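Local structure of TbpB (Actinobacillus pleuropneumoniae, 3HOL) at residues S312-K317 against V330-N335; M339-L344 against I379-A384; S298-D303 against F359-R364. The protein probably binds host transferrin at the bacterial surface, as the lipoprotein partner in the receptor through which this pathogen acquires iron. All coordinates share one frame; numbering follows the deposited sequence.

In the fold
All three contacts involve the C-lobe handle domain, and they differ in depth. Contact 1 closes the open end of a hairpin of the handle sheet and is partly buried, with F314 beside a disulfide. Contact 2, the most buried, sets the next strand of that sheet, 339-346, against barrel strand 375-387 through an aromatic edge and a carboxylate. Contact 3, also partly buried, lays the small hairpin strand 299-302 across strand 356-363, using an amide, two waters and a leucine on a ring. Strands 325-332, 339-346 and 356-363 are neighbours in one sheet, so each contact meets the next through backbone bonds, C332 to F341 and K340 to Q361.

Contact 1. Residues S312-K317 against V330-N335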
loop_
_atom_site.group_PDB
_atom_site.type_symbol
_atom_site.label_atom_id
_atom_site.label_comp_id
_atom_site.label_asym_id
_atom_site.label_seq_id
_atom_site.Cartn_x
_atom_site.Cartn_y
_atom_site.Cartn_z
ATOM N N SER A 312 6.206 -16.858 -16.027
ATOM C CA SER A 312 7.263 -17.191 -16.947
ATOM C C SER A 312 7.067 -16.467 -18.242
ATOM O O SER A 312 8.044 -16.143 -18.924
ATOM C CB SER A 312 7.278 -18.705 -17.206
ATOM O OG SER A 312 5.965 -19.256 -17.392
ATOM N N GLY A 313 5.801 -16.234 -18.585
ATOM C CA GLY A 313 5.440 -15.673 -19.884
ATOM C C GLY A 313 5.738 -14.197 -20.017
ATOM O O GLY A 313 5.893 -13.492 -19.011
ATOM N N PHE A 314 5.795 -13.728 -21.259
ATOM C CA PHE A 314 5.831 -12.297 -21.517
ATOM C C PHE A 314 4.682 -11.580 -20.793
ATOM O O PHE A 314 4.898 -10.573 -20.127
ATOM C CB PHE A 314 5.777 -11.977 -23.006
ATOM C CG PHE A 314 5.913 -10.523 -23.273
ATOM C CD1 PHE A 314 7.120 -9.891 -23.062
ATOM C CD2 PHE A 314 4.816 -9.777 -23.662
ATOM C CE1 PHE A 314 7.254 -8.514 -23.262
ATOM C CE2 PHE A 314 4.934 -8.416 -23.866
ATOM C CZ PHE A 314 6.165 -7.778 -23.664
ATOM N N THR A 315 3.480 -12.137 -20.914
ATOM C CA THR A 315 2.373 -11.787 -20.040
ATOM C C THR A 315 1.873 -13.069 -19.386
ATOM O O THR A 315 2.090 -14.176 -19.902
ATOM C CB THR A 315 1.224 -11.062 -20.801
ATOM O OG1 THR A 315 0.564 -11.969 -21.700
ATOM C CG2 THR A 315 1.750 -9.855 -21.591
ATOM N N ASN A 316 1.210 -12.925 -18.249
ATOM C CA ASN A 316 0.728 -14.060 -17.454
ATOM C C ASN A 316 -0.686 -13.794 -16.955
ATOM O O ASN A 316 -0.990 -12.698 -16.428
ATOM C CB ASN A 316 1.629 -14.271 -16.244
ATOM C CG ASN A 316 3.055 -14.599 -16.626
ATOM O OD1 ASN A 316 3.368 -15.738 -16.950
ATOM N ND2 ASN A 316 3.935 -13.604 -16.557
ATOM N N LYS A 317 -1.539 -14.794 -17.138
ATOM C CA LYS A 317 -2.908 -14.777 -16.636
ATOM C C LYS A 317 -3.019 -15.325 -15.209
ATOM O O LYS A 317 -2.464 -16.377 -14.883
ATOM C CB LYS A 317 -3.812 -15.608 -17.548
ATOM C CG LYS A 317 -5.279 -15.659 -17.067
ATOM C CD LYS A 317 -6.172 -16.575 -17.907
ATOM C CE LYS A 317 -6.092 -16.269 -19.389
ATOM N NZ LYS A 317 -7.200 -15.404 -19.859
ATOM N N VAL A 330 -4.383 -10.243 -16.458
ATOM C CA VAL A 330 -3.322 -10.572 -17.402
ATOM C C VAL A 330 -2.286 -9.463 -17.322
ATOM O O VAL A 330 -2.540 -8.320 -17.727
ATOM C CB VAL A 330 -3.853 -10.694 -18.865
ATOM C CG1 VAL A 330 -2.700 -10.971 -19.811
ATOM C CG2 VAL A 330 -4.908 -11.789 -18.984
ATOM N N ALA A 331 -1.113 -9.790 -16.820
ATOM C CA ALA A 331 -0.161 -8.778 -16.423
ATOM C C ALA A 331 1.047 -8.829 -17.327
ATOM O O ALA A 331 1.503 -9.926 -17.675
ATOM C CB ALA A 331 0.274 -9.030 -14.975
ATOM N N CYS A 332 1.567 -7.650 -17.660
ATOM C CA CYS A 332 2.752 -7.460 -18.488
ATOM C C CYS A 332 3.745 -6.684 -17.634
ATOM O O CYS A 332 3.316 -5.854 -16.824
ATOM C CB CYS A 332 2.384 -6.611 -19.723
ATOM S SG CYS A 332 3.517 -6.756 -21.160
ATOM N N CYS A 333 5.051 -6.865 -17.799
ATOM C CA CYS A 333 5.708 -7.724 -18.793
ATOM C C CYS A 333 6.923 -8.425 -18.150
ATOM O O CYS A 333 7.512 -7.914 -17.180
ATOM C CB CYS A 333 6.239 -6.858 -19.944
ATOM S SG CYS A 333 5.087 -5.628 -20.636
ATOM N N SER A 334 7.342 -9.554 -18.728
ATOM C CA SER A 334 8.513 -10.312 -18.218
ATOM C C SER A 334 9.841 -9.508 -18.210
ATOM O O SER A 334 10.760 -9.823 -17.474
ATOM C CB SER A 334 8.690 -11.622 -19.037
ATOM O OG SER A 334 8.869 -11.308 -20.408
ATOM N N ASN A 335 9.927 -8.460 -19.015
ATOM C CA ASN A 335 11.132 -7.644 -19.095
ATOM C C ASN A 335 11.070 -6.337 -18.284
ATOM O O ASN A 335 11.979 -5.499 -18.372
ATOM C CB ASN A 335 11.474 -7.347 -20.563
ATOM C CG ASN A 335 10.473 -6.380 -21.228
ATOM O OD1 ASN A 335 9.275 -6.422 -20.972
ATOM N ND2 ASN A 335 10.974 -5.535 -22.090
#
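F314 packs its ring against the vicinal disulfide of C332 and C333 at the open end of an antiparallel beta hairpin, strands 315-322 and 325-332, in the C-lobe handle domain. CG anti to the backbone N (chi1 -176°) carries the ring across to both cysteines. C332 SG approaches obliquely and comes 3.5 Å from F314 CE2, while C333 CB makes an off-centre CH-pi contact, 4.2 Å from the centroid of the F314 ring; C333 SG makes a second oblique sulfur-aromatic contact. The peptide bond between the two cysteines is cis, and their sulfurs are joined within a tight ring that offers F314 a compact surface. S334 OG lies 3.5 Å from F314 CD1, and N335 OD1 meets CE1, its amide plane turned 39° from the ring. N335 ND2 is held by D9. Next to F314, T315 CG2 touches C332 SG, while its OG1 and CB side meets CG1 of V330. T381 of the barrel touches F314 and both cysteines, so the disulfide end of the hairpin faces the barrel.

Backbone bonds fix the register: N316 and A331 form a hydrogen-bonded pair, N316 N to A331 O at 3.1 Å and A331 N to N316 O at 2.9 Å. Beyond the strands, S334 N gives a separate bond to F314 O. The N316 side chain folds back on the residues before it: its OD1 accepts from G313 N at 3.0 Å, and ND2 gives a weak bond to G313 O.

Contact 2. Residues M339-L344 against I379-A384; sequences MKFGQL and IGTWDA
The F341 ring meets T381 and D383 by its rim. T381 CG2 lies in the ring plane, 3.8 Å from F341 CZ, and D383 OD2 stands near that plane at the neighbouring edge, 3.5 Å from F341 CD1. The carboxylate is turned 62° from the ring. T381 O and W382 CA come in obliquely, the carbonyl 3.6 Å from F341 CZ. F341 points from strand 339-346 of the handle sheet toward strand 375-387 of the C-lobe barrel. The short strand segments run at 33° to each other, 7.0 Å apart at their closest, and share no backbone hydrogen bonds. V500 of the barrel and L360 of the handle add further packing around F341.

The second flat group, the D383 carboxylate, reaches back from the barrel. Its OD2 lies 3.4 Å from G342 CA, beside a backbone whose shape suits glycine, since a CB there would press on the preceding carbonyl. OD1 receives a weak, bent bond from Q343 NE2 at 2.8 Å, the amide and carboxylate planes standing 77° apart. The same OD1 also accepts from A396 N, the stronger of the two partners, and T381 OG1 is bonded to Y404 O and D397 N.

Within this contact, OD1 takes the N-H donor of Q343 while OD2 lies against C-H groups of F341 and G342. The slightly positive rim of the ring would probably suit OD2, and handle and barrel are joined here by F341 packing on T381 and by the weak Q343-D383 bond.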
loop_
_atom_site.group_PDB
_atom_site.type_symbol
_atom_site.label_atom_id
_atom_site.label_comp_id
_atom_site.label_asym_id
_atom_site.label_seq_id
_atom_site.Cartn_x
_atom_site.Cartn_y
_atom_site.Cartn_z
ATOM N N MET A 339 7.477 -2.102 -12.583
ATOM C CA MET A 339 6.105 -1.751 -12.960
ATOM C C MET A 339 5.423 -2.979 -13.543
ATOM O O MET A 339 6.086 -3.930 -13.929
ATOM C CB MET A 339 6.089 -0.595 -13.986
ATOM C CG MET A 339 6.850 -0.875 -15.322
ATOM S SD MET A 339 6.337 0.263 -16.640
ATOM C CE MET A 339 4.533 0.194 -16.551
ATOM N N LYS A 340 4.092 -2.949 -13.576
ATOM C CA LYS A 340 3.240 -3.989 -14.156
ATOM C C LYS A 340 2.022 -3.271 -14.698
ATOM O O LYS A 340 1.575 -2.290 -14.091
ATOM C CB LYS A 340 2.746 -4.945 -13.062
ATOM C CG LYS A 340 3.787 -5.957 -12.551
ATOM C CD LYS A 340 4.026 -7.054 -13.600
ATOM C CE LYS A 340 4.857 -8.228 -13.079
ATOM N NZ LYS A 340 6.234 -8.123 -13.631
ATOM N N PHE A 341 1.478 -3.757 -15.811
ATOM C CA PHE A 341 0.228 -3.204 -16.339
ATOM C C PHE A 341 -0.522 -4.322 -17.017
ATOM O O PHE A 341 0.056 -5.353 -17.337
ATOM C CB PHE A 341 0.476 -2.015 -17.304
ATOM C CG PHE A 341 1.217 -2.391 -18.589
ATOM C CD1 PHE A 341 0.519 -2.896 -19.705
ATOM C CD2 PHE A 341 2.607 -2.221 -18.678
ATOM C CE1 PHE A 341 1.210 -3.229 -20.897
ATOM C CE2 PHE A 341 3.314 -2.564 -19.881
ATOM C CZ PHE A 341 2.614 -3.063 -20.964
ATOM N N GLY A 342 -1.816 -4.170 -17.187
ATOM C CA GLY A 342 -2.516 -5.151 -17.983
ATOM C C GLY A 342 -3.993 -4.998 -17.850
ATOM O O GLY A 342 -4.507 -3.886 -17.608
ATOM N N GLN A 343 -4.662 -6.136 -18.022
ATOM C CA GLN A 343 -6.106 -6.202 -18.077
ATOM C C GLN A 343 -6.670 -6.958 -16.892
ATOM O O GLN A 343 -6.060 -7.908 -16.386
ATOM C CB GLN A 343 -6.559 -6.836 -19.414
ATOM C CG GLN A 343 -6.141 -5.961 -20.594
ATOM C CD GLN A 343 -6.573 -6.480 -21.950
ATOM O OE1 GLN A 343 -7.404 -7.400 -22.043
ATOM N NE2 GLN A 343 -6.003 -5.894 -23.028
ATOM N N LEU A 344 -7.849 -6.540 -16.470
ATOM C CA LEU A 344 -8.517 -7.170 -15.344
ATOM C C LEU A 344 -10.021 -7.209 -15.609
ATOM O O LEU A 344 -10.632 -6.172 -15.882
ATOM C CB LEU A 344 -8.220 -6.368 -14.078
ATOM C CG LEU A 344 -8.859 -6.781 -12.777
ATOM C CD1 LEU A 344 -8.190 -8.050 -12.212
ATOM C CD2 LEU A 344 -8.751 -5.595 -11.841
ATOM N N ILE A 379 11.142 1.307 -25.606
ATOM C CA ILE A 379 10.290 0.415 -26.396
ATOM C C ILE A 379 9.477 -0.531 -25.484
ATOM O O ILE A 379 10.021 -1.166 -24.592
ATOM C CB ILE A 379 11.130 -0.498 -27.370
ATOM C CG1 ILE A 379 11.985 0.328 -28.334
ATOM C CG2 ILE A 379 10.218 -1.467 -28.150
ATOM C CD1 ILE A 379 11.192 1.228 -29.271
ATOM N N GLY A 380 8.194 -0.682 -25.763
ATOM C CA GLY A 380 7.383 -1.618 -24.996
ATOM C C GLY A 380 6.100 -1.905 -25.729
ATOM O O GLY A 380 6.081 -1.986 -26.968
ATOM N N THR A 381 5.022 -2.059 -24.966
ATOM C CA THR A 381 3.736 -2.423 -25.532
ATOM C C THR A 381 2.604 -1.749 -24.717
ATOM O O THR A 381 2.888 -0.922 -23.856
ATOM C CB THR A 381 3.614 -3.957 -25.658
ATOM O OG1 THR A 381 2.399 -4.287 -26.315
ATOM C CG2 THR A 381 3.654 -4.679 -24.298
ATOM N N TRP A 382 1.349 -2.092 -24.990
ATOM C CA TRP A 382 0.250 -1.454 -24.300
ATOM C C TRP A 382 -0.983 -2.344 -24.327
ATOM O O TRP A 382 -1.019 -3.344 -25.042
ATOM C CB TRP A 382 0.006 -0.046 -24.867
ATOM C CG TRP A 382 -0.348 0.050 -26.353
ATOM C CD1 TRP A 382 0.263 -0.584 -27.411
ATOM C CD2 TRP A 382 -1.391 0.859 -26.926
ATOM N NE1 TRP A 382 -0.332 -0.209 -28.610
ATOM C CE2 TRP A 382 -1.360 0.658 -28.336
ATOM C CE3 TRP A 382 -2.343 1.745 -26.383
ATOM C CZ2 TRP A 382 -2.253 1.307 -29.201
ATOM C CZ3 TRP A 382 -3.228 2.383 -27.229
ATOM C CH2 TRP A 382 -3.182 2.163 -28.633
ATOM N N ASP A 383 -1.944 -2.013 -23.468
ATOM C CA ASP A 383 -3.293 -2.594 -23.427
ATOM C C ASP A 383 -4.251 -1.400 -23.466
ATOM O O ASP A 383 -4.014 -0.359 -22.815
ATOM C CB ASP A 383 -3.536 -3.401 -22.138
ATOM C CG ASP A 383 -2.810 -4.720 -22.114
ATOM O OD1 ASP A 383 -3.189 -5.630 -22.881
ATOM O OD2 ASP A 383 -1.860 -4.874 -21.312
ATOM N N ALA A 384 -5.323 -1.541 -24.234
ATOM C CA ALA A 384 -6.215 -0.432 -24.491
ATOM C C ALA A 384 -7.538 -0.911 -25.056
ATOM O O ALA A 384 -7.641 -1.997 -25.635
ATOM C CB ALA A 384 -5.578 0.577 -25.460
#

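Contact 3. Residues S298-D303 against F359-R364; sequences SVLIID and FLQGER
L300 lies over the F359 ring and meets the Q361 amide where strand 299-302, half of a two-stranded antiparallel hairpin with 305-308, passes across strand 356-363 of the handle sheet. The short segments of the two strands are 9.0 Å apart at closest, too far for main-chain pairing, so side chains and water fill the gap.

Apolar contact comes from L300, whose CG is anti to the backbone N (chi1 172°). Its CD2 sits above the centre of the F359 ring, 4.1 Å from the centroid, in a CH-pi contact. L300 CD1 lies over the same ring, nearest F359 CD1, and also 3.6 Å from Q361 OE1, wedged between ring and amide.

The direct polar bond is Q361 NE2 to V299 O, 2.7 Å long and nearly straight at 175°. The acceptor lies in the amide plane of Q361, whereas the donor stands 54° above the carbonyl plane of V299. NE2 also bonds to A297 O, so the buried amide nitrogen has two carbonyl partners.

Waters make the remaining links. One accepts from S298 OG and donates to E363 OE2, an oxygen that also takes A297 N and a salt bridge from K15. The other joins the hairpin backbone to the glutamine: it accepts from I301 N at 2.8 Å and donates to Q361 OE1 at 2.6 Å.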
loop_
_atom_site.group_PDB
_atom_site.type_symbol
_atom_site.label_atom_id
_atom_site.label_comp_id
_atom_site.label_asym_id
_atom_site.label_seq_id
_atom_site.Cartn_x
_atom_site.Cartn_y
_atom_site.Cartn_z
ATOM N N SER A 298 4.479 -5.407 -8.203
ATOM C CA SER A 298 4.168 -6.824 -8.525
ATOM C C SER A 298 3.163 -7.467 -7.570
ATOM O O SER A 298 2.881 -8.670 -7.646
ATOM C CB SER A 298 5.436 -7.664 -8.616
ATOM O OG SER A 298 6.239 -7.127 -9.661
ATOM N N VAL A 299 2.571 -6.652 -6.707
ATOM C CA VAL A 299 1.479 -7.127 -5.869
ATOM C C VAL A 299 0.259 -6.301 -6.258
ATOM O O VAL A 299 0.264 -5.049 -6.185
ATOM C CB VAL A 299 1.853 -6.983 -4.373
ATOM C CG1 VAL A 299 0.656 -7.242 -3.481
ATOM C CG2 VAL A 299 3.039 -7.924 -4.005
ATOM N N LEU A 300 -0.775 -6.980 -6.721
ATOM C CA LEU A 300 -1.971 -6.283 -7.164
ATOM C C LEU A 300 -3.061 -6.664 -6.193
ATOM O O LEU A 300 -3.367 -7.862 -6.051
ATOM C CB LEU A 300 -2.308 -6.707 -8.615
ATOM C CG LEU A 300 -3.628 -6.224 -9.203
ATOM C CD1 LEU A 300 -3.565 -4.702 -9.491
ATOM C CD2 LEU A 300 -3.980 -7.009 -10.482
ATOM N N ILE A 301 -3.638 -5.677 -5.505
ATOM C CA ILE A 301 -4.643 -5.951 -4.485
ATOM C C ILE A 301 -6.029 -5.729 -5.062
ATOM O O ILE A 301 -6.402 -4.610 -5.382
ATOM C CB ILE A 301 -4.411 -5.080 -3.174
ATOM C CG1 ILE A 301 -2.946 -5.222 -2.685
ATOM C CG2 ILE A 301 -5.409 -5.457 -2.062
ATOM C CD1 ILE A 301 -2.625 -4.551 -1.310
ATOM N N ILE A 302 -6.813 -6.802 -5.164
ATOM C CA ILE A 302 -8.177 -6.698 -5.709
ATOM C C ILE A 302 -9.195 -7.055 -4.652
ATOM O O ILE A 302 -9.152 -8.160 -4.082
ATOM C CB ILE A 302 -8.413 -7.605 -6.972
ATOM C CG1 ILE A 302 -7.376 -7.330 -8.070
ATOM C CG2 ILE A 302 -9.907 -7.464 -7.499
ATOM C CD1 ILE A 302 -7.288 -5.871 -8.531
ATOM N N ASP A 303 -10.114 -6.116 -4.404
ATOM C CA ASP A 303 -11.155 -6.263 -3.394
ATOM C C ASP A 303 -10.574 -6.889 -2.125
ATOM O O ASP A 303 -11.124 -7.867 -1.585
ATOM C CB ASP A 303 -12.339 -7.079 -3.953
ATOM C CG ASP A 303 -13.474 -7.220 -2.963
ATOM O OD1 ASP A 303 -13.706 -6.276 -2.164
ATOM O OD2 ASP A 303 -14.130 -8.286 -2.980
ATOM N N PHE A 359 -5.161 -1.864 -15.576
ATOM C CA PHE A 359 -4.455 -1.405 -14.386
ATOM C C PHE A 359 -3.012 -1.064 -14.741
ATOM O O PHE A 359 -2.434 -1.628 -15.707
ATOM C CB PHE A 359 -4.512 -2.458 -13.251
ATOM C CG PHE A 359 -3.716 -3.711 -13.536
ATOM C CD1 PHE A 359 -2.357 -3.782 -13.245
ATOM C CD2 PHE A 359 -4.336 -4.826 -14.135
ATOM C CE1 PHE A 359 -1.618 -4.945 -13.533
ATOM C CE2 PHE A 359 -3.604 -5.998 -14.435
ATOM C CZ PHE A 359 -2.257 -6.061 -14.142
ATOM N N LEU A 360 -2.447 -0.138 -13.969
ATOM C CA LEU A 360 -1.014 0.148 -14.034
ATOM C C LEU A 360 -0.493 0.365 -12.626
ATOM O O LEU A 360 -1.096 1.123 -11.857
ATOM C CB LEU A 360 -0.728 1.393 -14.890
ATOM C CG LEU A 360 0.797 1.581 -15.053
ATOM C CD1 LEU A 360 1.185 1.789 -16.505
ATOM C CD2 LEU A 360 1.368 2.718 -14.137
ATOM N N GLN A 361 0.625 -0.273 -12.303
ATOM C CA GLN A 361 1.329 -0.027 -11.052
ATOM C C GLN A 361 2.815 0.208 -11.314
ATOM O O GLN A 361 3.401 -0.432 -12.167
ATOM C CB GLN A 361 1.132 -1.207 -10.080
ATOM C CG GLN A 361 -0.363 -1.643 -9.924
ATOM C CD GLN A 361 -0.577 -2.488 -8.649
ATOM O OE1 GLN A 361 -1.481 -2.206 -7.837
ATOM N NE2 GLN A 361 0.286 -3.475 -8.439
ATOM N N GLY A 362 3.429 1.119 -10.568
ATOM C CA GLY A 362 4.847 1.380 -10.759
ATOM C C GLY A 362 5.474 1.890 -9.466
ATOM O O GLY A 362 4.784 2.503 -8.633
ATOM N N GLU A 363 6.765 1.620 -9.314
ATOM C CA GLU A 363 7.569 2.058 -8.163
ATOM C C GLU A 363 8.452 3.184 -8.673
ATOM O O GLU A 363 9.450 2.900 -9.344
ATOM C CB GLU A 363 8.445 0.874 -7.686
ATOM C CG GLU A 363 7.625 -0.360 -7.330
ATOM C CD GLU A 363 8.436 -1.655 -7.224
ATOM O OE1 GLU A 363 9.665 -1.604 -7.059
ATOM O OE2 GLU A 363 7.818 -2.738 -7.316
ATOM N N ARG A 364 8.094 4.450 -8.386
ATOM C CA ARG A 364 8.786 5.596 -9.021
ATOM C C ARG A 364 10.253 5.617 -8.733
ATOM O O ARG A 364 10.670 5.357 -7.600
ATOM C CB ARG A 364 8.258 6.941 -8.496
ATOM C CG ARG A 364 6.900 7.314 -8.973
ATOM C CD ARG A 364 6.905 7.804 -10.447
ATOM N NE ARG A 364 5.528 8.150 -10.840
ATOM C CZ ARG A 364 5.070 9.386 -11.054
ATOM N NH1 ARG A 364 3.788 9.540 -11.387
ATOM N NH2 ARG A 364 5.869 10.456 -10.938
HETATM O O HOH W 1 7.925 -4.619 -9.025
HETATM O O HOH W 2 -2.659 -3.058 -5.739
#